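Local structure of putative methyltransferase (Porphyromonas gingivalis, 3LL7) at residues A[16-21]-A[42-47]; A[80-85]-A[232-237]; A[119-124]-A[157-162]; A[259-262]-A[268-271]. The protein is of unproven function but is probably a methyltransferase that transfers a methyl group from S-adenosylmethionine to a still unidentified substrate. All blocks are in the same frame, centred on the assembly; numbering follows the deposited sequence.

Interaction 1. Residues A[16-21]-A[42-47]; sequences RWAKLY and AAVATQ
Helix 16-20 and helix 42-47 pass with their axes 9.0 Å apart at a crossing angle of -58°, and the backbones come nearest where the CA atoms of Ala18 and Val44 lie 5.3 Å apart. The small Ala18 stands at this closest point, consistent with the short CA separation, and Val44 packs against it and the base of Trp17. The two valine methyls divide the work. CG1, anti to the backbone N (chi1 174°), rests on the backbone of Ala18, 3.8 Å from Ala18 N. CG2 reaches the base of the tryptophan, 3.7 Å from Trp17 CB, and meets CE3 of the indole obliquely; the rest of the ring leads away from helix 42-47. One turn after Val44, the CB atoms of Ala18 and Gln47 touch at 4.1 Å, while the glutamine chain bends at chi2 (-56°) and carries its amide away to give a hydrogen bond from NE2 to Ile69 O. The interface itself is apolar. Both segments belong to the helical N-terminal region: Ile14, a turn earlier on helix 8-20, extends the packing against Ala43, Val44 and Gln47, Pro37 lies against Trp17, and Ala45 of helix 38-57, pointing away from helix 16-20, meets helix 26-31.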
# COMPACT_ATOMS: atom_id res chain seq x y z
N ARG A 16 21.93 21.12 -11.07
CA ARG A 16 22.26 22.55 -10.85
C ARG A 16 21.42 23.44 -11.80
O ARG A 16 20.84 24.45 -11.37
CB ARG A 16 23.79 22.74 -10.98
CG ARG A 16 24.34 24.19 -11.13
CD ARG A 16 25.88 24.15 -11.23
NE ARG A 16 26.36 23.47 -12.44
CZ ARG A 16 26.46 24.04 -13.64
NH1 ARG A 16 26.93 23.33 -14.68
NH2 ARG A 16 26.15 25.33 -13.80
N TRP A 17 21.33 23.06 -13.08
CA TRP A 17 20.54 23.86 -14.04
C TRP A 17 19.02 23.84 -13.72
O TRP A 17 18.35 24.87 -13.83
CB TRP A 17 20.76 23.38 -15.46
CG TRP A 17 22.13 23.70 -16.03
CD1 TRP A 17 22.85 24.89 -15.91
CD2 TRP A 17 22.91 22.84 -16.85
NE1 TRP A 17 24.05 24.77 -16.59
CE2 TRP A 17 24.10 23.53 -17.18
CE3 TRP A 17 22.72 21.53 -17.33
CZ2 TRP A 17 25.12 22.95 -17.97
CZ3 TRP A 17 23.73 20.94 -18.12
CH2 TRP A 17 24.91 21.66 -18.44
N ALA A 18 18.51 22.67 -13.31
CA ALA A 18 17.08 22.54 -12.92
C ALA A 18 16.73 23.47 -11.77
O ALA A 18 15.62 24.02 -11.72
CB ALA A 18 16.75 21.13 -12.51
N LYS A 19 17.67 23.62 -10.85
CA LYS A 19 17.49 24.54 -9.73
C LYS A 19 17.67 26.01 -10.13
O LYS A 19 16.85 26.88 -9.78
CB LYS A 19 18.47 24.17 -8.61
CG LYS A 19 18.50 25.17 -7.46
CD LYS A 19 19.31 24.64 -6.28
CE LYS A 19 19.36 25.67 -5.15
NZ LYS A 19 20.05 25.11 -3.95
N LEU A 20 18.75 26.31 -10.85
CA LEU A 20 19.05 27.69 -11.27
C LEU A 20 17.89 28.24 -12.12
O LEU A 20 17.51 29.40 -11.99
CB LEU A 20 20.36 27.72 -12.07
CG LEU A 20 20.81 29.10 -12.56
CD1 LEU A 20 21.03 30.00 -11.37
CD2 LEU A 20 22.09 29.00 -13.40
N TYR A 21 17.32 27.39 -12.98
CA TYR A 21 16.31 27.85 -13.94
C TYR A 21 14.93 27.34 -13.57
O TYR A 21 14.04 27.26 -14.42
CB TYR A 21 16.70 27.46 -15.38
CG TYR A 21 18.01 28.06 -15.82
CD1 TYR A 21 18.16 29.45 -15.97
CD2 TYR A 21 19.14 27.25 -16.06
CE1 TYR A 21 19.37 30.02 -16.36
CE2 TYR A 21 20.37 27.82 -16.45
CZ TYR A 21 20.47 29.20 -16.60
OH TYR A 21 21.68 29.78 -16.98
N ALA A 42 16.44 19.05 -22.77
CA ALA A 42 15.36 18.08 -22.50
C ALA A 42 15.47 17.47 -21.09
O ALA A 42 14.46 17.37 -20.38
CB ALA A 42 15.30 16.96 -23.59
N ALA A 43 16.69 17.06 -20.71
CA ALA A 43 16.90 16.47 -19.39
C ALA A 43 16.53 17.48 -18.29
O ALA A 43 15.90 17.11 -17.30
CB ALA A 43 18.37 16.03 -19.22
N VAL A 44 16.96 18.74 -18.43
CA VAL A 44 16.60 19.77 -17.45
C VAL A 44 15.09 20.03 -17.45
O VAL A 44 14.46 20.07 -16.38
CB VAL A 44 17.39 21.11 -17.65
CG1 VAL A 44 16.87 22.19 -16.70
CG2 VAL A 44 18.92 20.88 -17.44
N ALA A 45 14.50 20.20 -18.63
CA ALA A 45 13.05 20.37 -18.75
C ALA A 45 12.30 19.22 -18.10
O ALA A 45 11.30 19.44 -17.42
CB ALA A 45 12.62 20.53 -20.20
N THR A 46 12.79 18.00 -18.31
CA THR A 46 12.16 16.81 -17.74
C THR A 46 12.14 16.88 -16.21
O THR A 46 11.12 16.56 -15.61
CB THR A 46 12.83 15.51 -18.23
OG1 THR A 46 12.66 15.38 -19.65
CG2 THR A 46 12.24 14.29 -17.56
N GLN A 47 13.26 17.27 -15.59
CA GLN A 47 13.34 17.40 -14.13
C GLN A 47 12.37 18.46 -13.61
O GLN A 47 11.63 18.23 -12.64
CB GLN A 47 14.76 17.70 -13.64
CG GLN A 47 15.76 16.59 -13.88
CD GLN A 47 15.33 15.26 -13.27
OE1 GLN A 47 15.24 15.15 -12.05
NE2 GLN A 47 15.08 14.26 -14.11

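Interaction 2. Residues A[80-85]-A[232-237]; sequences GAVTSS and AAHGEV
Val82, near the start of helix 81-86, points its CG2 methyl at a beta hairpin, where it meets Ala233 and His234. The hairpin is built by strands 225-233 and 236-244, joined through a type I' turn from Ala233 to Glu236. Valine and histidine side chains approach from opposite directions, and the methyl comes to the imidazole obliquely, on the side of NE2. The 3.3 Å between Val82 CG2 and His234 NE2 is doubtful as a measure of tightness, because Val82 was modelled in two conformers and the distance belongs to one of them. The histidine ring arrives there with CG anti to its own carbonyl carbon (chi1 -51°), which swings it from the turn toward the helix.

Beside it, the CB of Ala233 is set between two methyls, 3.9 Å from Val82 CG2 in that same conformer and 4.1 Å from Thr83 CG2. The threonine keeps its methyl on the hairpin while its hydroxyl takes the position between backbone N and carbonyl carbon (chi1 55°), with a weak hydrogen bond to Glu239 on strand 236-244. Thr83 also packs on Val231 and Lys238, so the helix touches both strands, with the alanine and threonine buried and the valine and histidine at the exposed border.

At the turn, His234 and Gly235 both have positive phi and reverse the chain. Ala233 and Glu236 bond in both directions across it, Ala233 N to Glu236 O at 3.0 Å and Glu236 N to Ala233 O at 3.2 Å.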
# COMPACT_ATOMS: atom_id res chain seq x y z
N GLY A 80 5.02 4.67 -1.99
CA GLY A 80 4.78 5.96 -1.37
C GLY A 80 5.74 6.11 -0.20
O GLY A 80 6.48 5.17 0.13
N ALA A 81 5.72 7.27 0.44
CA ALA A 81 6.50 7.51 1.65
C ALA A 81 6.04 6.68 2.87
O ALA A 81 6.86 6.17 3.64
CB ALA A 81 6.48 9.03 1.99
N VAL A 82 4.73 6.56 3.07
CA VAL A 82 4.25 5.91 4.29
C VAL A 82 4.42 4.39 4.32
O VAL A 82 4.79 3.83 5.36
CB VAL A 82 2.81 6.33 4.68
CG1 VAL A 82 2.87 7.55 5.60
CG2 VAL A 82 1.99 6.62 3.45
N THR A 83 4.18 3.71 3.20
CA THR A 83 4.34 2.25 3.20
C THR A 83 5.80 1.85 3.18
O THR A 83 6.19 0.87 3.84
CB THR A 83 3.61 1.58 2.02
OG1 THR A 83 4.06 2.16 0.78
CG2 THR A 83 2.12 1.78 2.17
N SER A 84 6.62 2.61 2.44
CA SER A 84 8.04 2.31 2.42
C SER A 84 8.54 2.28 3.85
O SER A 84 9.18 1.34 4.24
CB SER A 84 8.83 3.31 1.58
OG SER A 84 8.92 4.55 2.25
N SER A 85 8.21 3.29 4.66
CA SER A 85 8.69 3.30 6.06
C SER A 85 8.16 2.23 7.03
O SER A 85 8.84 1.88 8.00
CB SER A 85 8.59 4.70 6.69
OG SER A 85 7.35 5.34 6.39
N ALA A 232 -2.74 -0.93 4.35
CA ALA A 232 -3.45 0.19 3.75
C ALA A 232 -2.83 1.53 4.21
O ALA A 232 -2.29 1.62 5.33
CB ALA A 232 -4.92 0.15 4.11
N ALA A 233 -2.88 2.52 3.32
CA ALA A 233 -2.48 3.92 3.56
C ALA A 233 -3.35 4.81 2.67
O ALA A 233 -3.73 4.40 1.56
CB ALA A 233 -1.01 4.13 3.23
N HIS A 234 -3.67 6.01 3.13
CA HIS A 234 -4.48 6.96 2.33
C HIS A 234 -5.87 6.41 1.97
O HIS A 234 -6.43 6.73 0.92
CB HIS A 234 -3.73 7.39 1.06
CG HIS A 234 -2.33 7.88 1.32
ND1 HIS A 234 -2.07 9.11 1.89
CD2 HIS A 234 -1.13 7.29 1.11
CE1 HIS A 234 -0.76 9.26 2.02
NE2 HIS A 234 -0.17 8.17 1.56
N GLY A 235 -6.41 5.56 2.84
CA GLY A 235 -7.71 4.96 2.63
C GLY A 235 -7.80 3.73 1.74
O GLY A 235 -8.90 3.28 1.45
N GLU A 236 -6.66 3.18 1.29
CA GLU A 236 -6.72 2.07 0.34
C GLU A 236 -5.57 1.11 0.55
O GLU A 236 -4.50 1.52 1.01
CB GLU A 236 -6.75 2.56 -1.13
CG GLU A 236 -5.46 3.15 -1.65
CD GLU A 236 -5.48 3.46 -3.17
OE1 GLU A 236 -6.55 3.49 -3.81
OE2 GLU A 236 -4.39 3.69 -3.73
N VAL A 237 -5.79 -0.14 0.15
CA VAL A 237 -4.74 -1.16 0.30
C VAL A 237 -3.64 -0.82 -0.71
O VAL A 237 -3.93 -0.62 -1.91
CB VAL A 237 -5.27 -2.59 0.09
CG1 VAL A 237 -4.14 -3.58 0.22
CG2 VAL A 237 -6.40 -2.93 1.13

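Interaction 3. Residues A[119-124]-A[157-162]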
# COMPACT_ATOMS: atom_id res chain seq x y z
N ILE A 119 23.02 -4.21 -0.42
CA ILE A 119 23.26 -4.31 -1.86
C ILE A 119 21.94 -4.03 -2.57
O ILE A 119 20.92 -4.65 -2.27
CB ILE A 119 23.79 -5.73 -2.26
CG1 ILE A 119 25.10 -6.04 -1.53
CG2 ILE A 119 23.94 -5.84 -3.79
CD1 ILE A 119 25.71 -7.45 -1.81
N TYR A 120 21.97 -3.09 -3.51
CA TYR A 120 20.82 -2.71 -4.29
C TYR A 120 21.15 -3.23 -5.68
O TYR A 120 22.28 -3.06 -6.15
CB TYR A 120 20.73 -1.18 -4.29
CG TYR A 120 19.98 -0.54 -5.44
CD1 TYR A 120 18.75 0.06 -5.23
CD2 TYR A 120 20.54 -0.48 -6.73
CE1 TYR A 120 18.06 0.70 -6.29
CE2 TYR A 120 19.85 0.15 -7.79
CZ TYR A 120 18.60 0.73 -7.54
OH TYR A 120 17.91 1.37 -8.55
N ILE A 121 20.18 -3.88 -6.32
CA ILE A 121 20.36 -4.44 -7.66
C ILE A 121 19.20 -4.01 -8.53
O ILE A 121 18.03 -4.16 -8.14
CB ILE A 121 20.43 -6.01 -7.63
CG1 ILE A 121 21.54 -6.48 -6.67
CG2 ILE A 121 20.64 -6.55 -9.06
CD1 ILE A 121 21.72 -8.01 -6.51
N GLU A 122 19.48 -3.44 -9.70
CA GLU A 122 18.43 -2.97 -10.60
C GLU A 122 18.77 -3.31 -12.04
O GLU A 122 19.86 -2.97 -12.52
CB GLU A 122 18.26 -1.45 -10.44
CG GLU A 122 17.56 -0.73 -11.59
CD GLU A 122 16.11 -1.19 -11.79
OE1 GLU A 122 15.36 -1.41 -10.80
OE2 GLU A 122 15.70 -1.38 -12.95
N ARG A 123 17.84 -4.01 -12.71
CA ARG A 123 18.02 -4.48 -14.10
C ARG A 123 18.29 -3.37 -15.09
O ARG A 123 19.10 -3.55 -16.00
CB ARG A 123 16.78 -5.25 -14.58
CG ARG A 123 16.52 -6.54 -13.85
CD ARG A 123 15.33 -7.32 -14.47
NE ARG A 123 15.76 -8.15 -15.60
CZ ARG A 123 15.52 -7.87 -16.89
NH1 ARG A 123 14.83 -6.78 -17.22
NH2 ARG A 123 15.96 -8.69 -17.84
N ASN A 124 17.60 -2.25 -14.93
CA ASN A 124 17.62 -1.17 -15.91
C ASN A 124 18.74 -0.18 -15.63
O ASN A 124 18.72 0.52 -14.64
CB ASN A 124 16.27 -0.44 -15.87
CG ASN A 124 16.16 0.61 -16.95
OD1 ASN A 124 16.47 1.78 -16.75
ND2 ASN A 124 15.72 0.19 -18.11
N PRO A 157 26.36 -15.67 -6.80
CA PRO A 157 27.50 -15.90 -5.92
C PRO A 157 27.80 -14.75 -4.94
O PRO A 157 28.07 -15.02 -3.76
CB PRO A 157 28.69 -16.11 -6.90
CG PRO A 157 28.04 -16.66 -8.13
CD PRO A 157 26.73 -15.86 -8.22
N LEU A 158 27.76 -13.50 -5.40
CA LEU A 158 27.98 -12.35 -4.52
C LEU A 158 26.92 -12.26 -3.42
O LEU A 158 27.23 -12.02 -2.24
CB LEU A 158 28.01 -11.04 -5.31
CG LEU A 158 28.18 -9.72 -4.54
CD1 LEU A 158 29.66 -9.40 -4.26
CD2 LEU A 158 27.57 -8.61 -5.32
N ILE A 159 25.67 -12.45 -3.80
CA ILE A 159 24.58 -12.45 -2.80
C ILE A 159 24.77 -13.56 -1.73
O ILE A 159 24.65 -13.32 -0.53
CB ILE A 159 23.20 -12.58 -3.45
CG1 ILE A 159 22.92 -11.39 -4.37
CG2 ILE A 159 22.10 -12.69 -2.38
CD1 ILE A 159 21.80 -11.63 -5.37
N LYS A 160 25.09 -14.78 -2.18
CA LYS A 160 25.29 -15.92 -1.27
C LYS A 160 26.47 -15.72 -0.32
O LYS A 160 26.37 -16.04 0.86
CB LYS A 160 25.43 -17.24 -2.03
CG LYS A 160 24.17 -17.58 -2.80
CD LYS A 160 24.35 -18.83 -3.64
CE LYS A 160 23.13 -19.00 -4.53
NZ LYS A 160 23.19 -20.28 -5.28
N THR A 161 27.56 -15.17 -0.84
CA THR A 161 28.73 -14.82 -0.04
C THR A 161 28.42 -13.75 1.01
O THR A 161 28.84 -13.86 2.17
CB THR A 161 29.92 -14.39 -0.93
OG1 THR A 161 30.23 -15.48 -1.81
CG2 THR A 161 31.15 -14.03 -0.09
N PHE A 162 27.66 -12.73 0.59
CA PHE A 162 27.23 -11.66 1.48
C PHE A 162 26.44 -12.21 2.67
O PHE A 162 26.60 -11.74 3.79
CB PHE A 162 26.37 -10.64 0.71
CG PHE A 162 26.09 -9.37 1.47
CD1 PHE A 162 27.12 -8.67 2.10
CD2 PHE A 162 24.80 -8.84 1.50
CE1 PHE A 162 26.86 -7.47 2.78
CE2 PHE A 162 24.53 -7.64 2.16
CZ PHE A 162 25.55 -6.96 2.81
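Ile119 forms the main bump here, pushing its CD1 methyl into a hollow of helix 157-162 bounded by Leu158 and Phe162. Over one face of the phenylalanine ring the methyl makes a CH-pi contact, 4.0 Å from the centroid and 24° off the ring normal. It sits toward the rim, closest to Phe162 CD2 at 3.7 Å, and the two side chains slide past each other in opposite directions. CG of Phe162 lies anti to its backbone N (chi1 -169°), which brings the flat side of the ring beside the isoleucine. The other wall of the hollow is Leu158 CD2, 4.1 Å from Ile119 CD1. Two residues along the strand, Ile121 adds a second, smaller bump: its CD1 meets the CD1 of Ile159 at 3.8 Å, and those side chains cross at a slant. Both strand isoleucines are extended to CD1, so their ends reach the helix although the axes of strand 119-122 and helix 157-162 stay 11.2 Å apart. These two segments run nearly antiparallel, at 160°, as in the alpha/beta layering of a Rossmann-like fold. Val98 of strand 96-99 meets Ile119 and Phe162, Leu148 of strand 144-149 meets Ile119 and Leu158, and helix 125-138 packs on Tyr120 from the other face of the sheet.

Interaction 4. Residues A[259-262]-A[268-271]. With FMT (formic acid), chain E; FMT (formic acid), chain I.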
# COMPACT_ATOMS: atom_id res chain seq x y z
N HIS A 259 -1.71 -9.96 9.21
CA HIS A 259 -1.81 -8.66 9.85
C HIS A 259 -2.54 -7.68 8.95
O HIS A 259 -2.09 -7.42 7.82
CB HIS A 259 -0.41 -8.07 10.08
CG HIS A 259 0.43 -8.83 11.05
ND1 HIS A 259 0.63 -10.19 10.99
CD2 HIS A 259 1.14 -8.39 12.12
CE1 HIS A 259 1.43 -10.56 11.98
NE2 HIS A 259 1.75 -9.48 12.67
N ALA A 260 -3.63 -7.10 9.45
CA ALA A 260 -4.37 -6.11 8.67
C ALA A 260 -4.12 -4.79 9.31
O ALA A 260 -4.40 -4.60 10.51
CB ALA A 260 -5.89 -6.45 8.64
N ILE A 261 -3.54 -3.86 8.55
CA ILE A 261 -3.20 -2.59 9.18
C ILE A 261 -3.56 -1.41 8.31
O ILE A 261 -3.38 -1.45 7.10
CB ILE A 261 -1.75 -2.54 9.64
CG1 ILE A 261 -1.56 -1.37 10.66
CG2 ILE A 261 -0.82 -2.50 8.45
CD1 ILE A 261 -0.40 -1.58 11.65
N ASN A 262 -4.07 -0.37 8.94
CA ASN A 262 -4.47 0.82 8.22
C ASN A 262 -3.60 1.93 8.74
O ASN A 262 -3.84 2.42 9.83
CB ASN A 262 -5.97 1.13 8.47
CG ASN A 262 -6.49 2.26 7.62
OD1 ASN A 262 -6.11 2.39 6.46
ND2 ASN A 262 -7.38 3.09 8.18
N THR A 268 2.33 5.52 15.54
CA THR A 268 1.85 4.32 16.23
C THR A 268 0.39 3.99 15.91
O THR A 268 -0.49 4.84 16.11
CB THR A 268 2.04 4.48 17.74
N VAL A 269 0.17 2.78 15.35
CA VAL A 269 -1.13 2.09 15.23
C VAL A 269 -0.89 0.56 15.37
O VAL A 269 0.20 0.05 15.13
CB VAL A 269 -1.89 2.39 13.88
CG1 VAL A 269 -2.97 1.34 13.59
CG2 VAL A 269 -2.50 3.80 13.89
N ILE A 270 -1.95 -0.14 15.76
CA ILE A 270 -1.91 -1.53 16.20
C ILE A 270 -2.53 -2.44 15.11
O ILE A 270 -3.61 -2.13 14.64
CB ILE A 270 -2.73 -1.59 17.55
CG1 ILE A 270 -2.12 -0.64 18.60
CG2 ILE A 270 -2.92 -2.98 18.07
CD1 ILE A 270 -0.63 -0.73 18.76
N PRO A 271 -1.85 -3.54 14.69
CA PRO A 271 -2.44 -4.38 13.63
C PRO A 271 -3.59 -5.23 14.16
O PRO A 271 -3.62 -5.55 15.36
CB PRO A 271 -1.30 -5.31 13.26
CG PRO A 271 -0.48 -5.45 14.53
CD PRO A 271 -0.56 -4.07 15.17
C FMT E . -6.11 -1.40 12.08
O1 FMT E . -6.28 -2.63 11.99
O2 FMT E . -5.06 -0.78 11.84
C FMT I . -8.16 2.67 11.49
O1 FMT I . -8.36 1.87 12.40
O2 FMT I . -8.99 2.89 10.61
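The side-chain nitrogen ND2 of Asn262 donates to O2 of the formic acid of chain I at 2.9 Å, with an angle of 154° at the hydrogen. The backbone N of the same asparagine donates to O2 of the formic acid of chain E at 3.1 Å. One residue thus holds two small acids, both probably from the crystallisation liquor. Its CG stands anti to the backbone N (chi1 -173°), which extends the amide away from the main chain toward the chain I molecule. The chain E molecule bridges the segments, its O2 bonded to Asn262 N on one and lying 3.5 Å from Val269 CG1 on the other.

The direct contact between the segments is mainly apolar and turns on Ile261. Its CG1 branch is anti to the backbone N, aiming CD1 at the chain 268-271, where it rests 3.9 Å from Pro271 N and touches Val269 O. Further back, Ile261 CG1 and Val269 CG1 meet at 4.2 Å, so the isoleucine lies against both the valine and the proline. His259 and Pro271 lie side by side and point the same way; the proline meets the imidazole obliquely, with its CB 4.1 Å from His259 CD2.

The pairing becomes regular just beyond Pro271, where Phe272 opens strand 272-274 and its backbone bonds to Ala260, making an antiparallel neighbour of strand 258-263. Strand 225-233 runs parallel along the other edge of 258-263, with His229 stacked on His259, and helix 299-304 packs on Ala260.

Interactions 2, 3 and 4 all reach the same mixed sheet, whereas interaction 1 joins two helices of the N-terminal region and stays apart, its centre about 30 Å from that of interaction 2. Interactions 1 and 3 are buried and wholly apolar across their segments, one helix on helix, the other helix on strand. Interactions 2 and 4 are only partly buried; a histidine meets aliphatic groups in each, and in interaction 4 bound formic acid adds polar bonds. These two touch directly: strands 225-233 and 258-263 are neighbours, and Ala232 N lies 2.9 Å from Ile261 O, a probable hydrogen bond. Interaction 3 belongs to a distant part of the sheet, its centre about 32 Å from that of interaction 4.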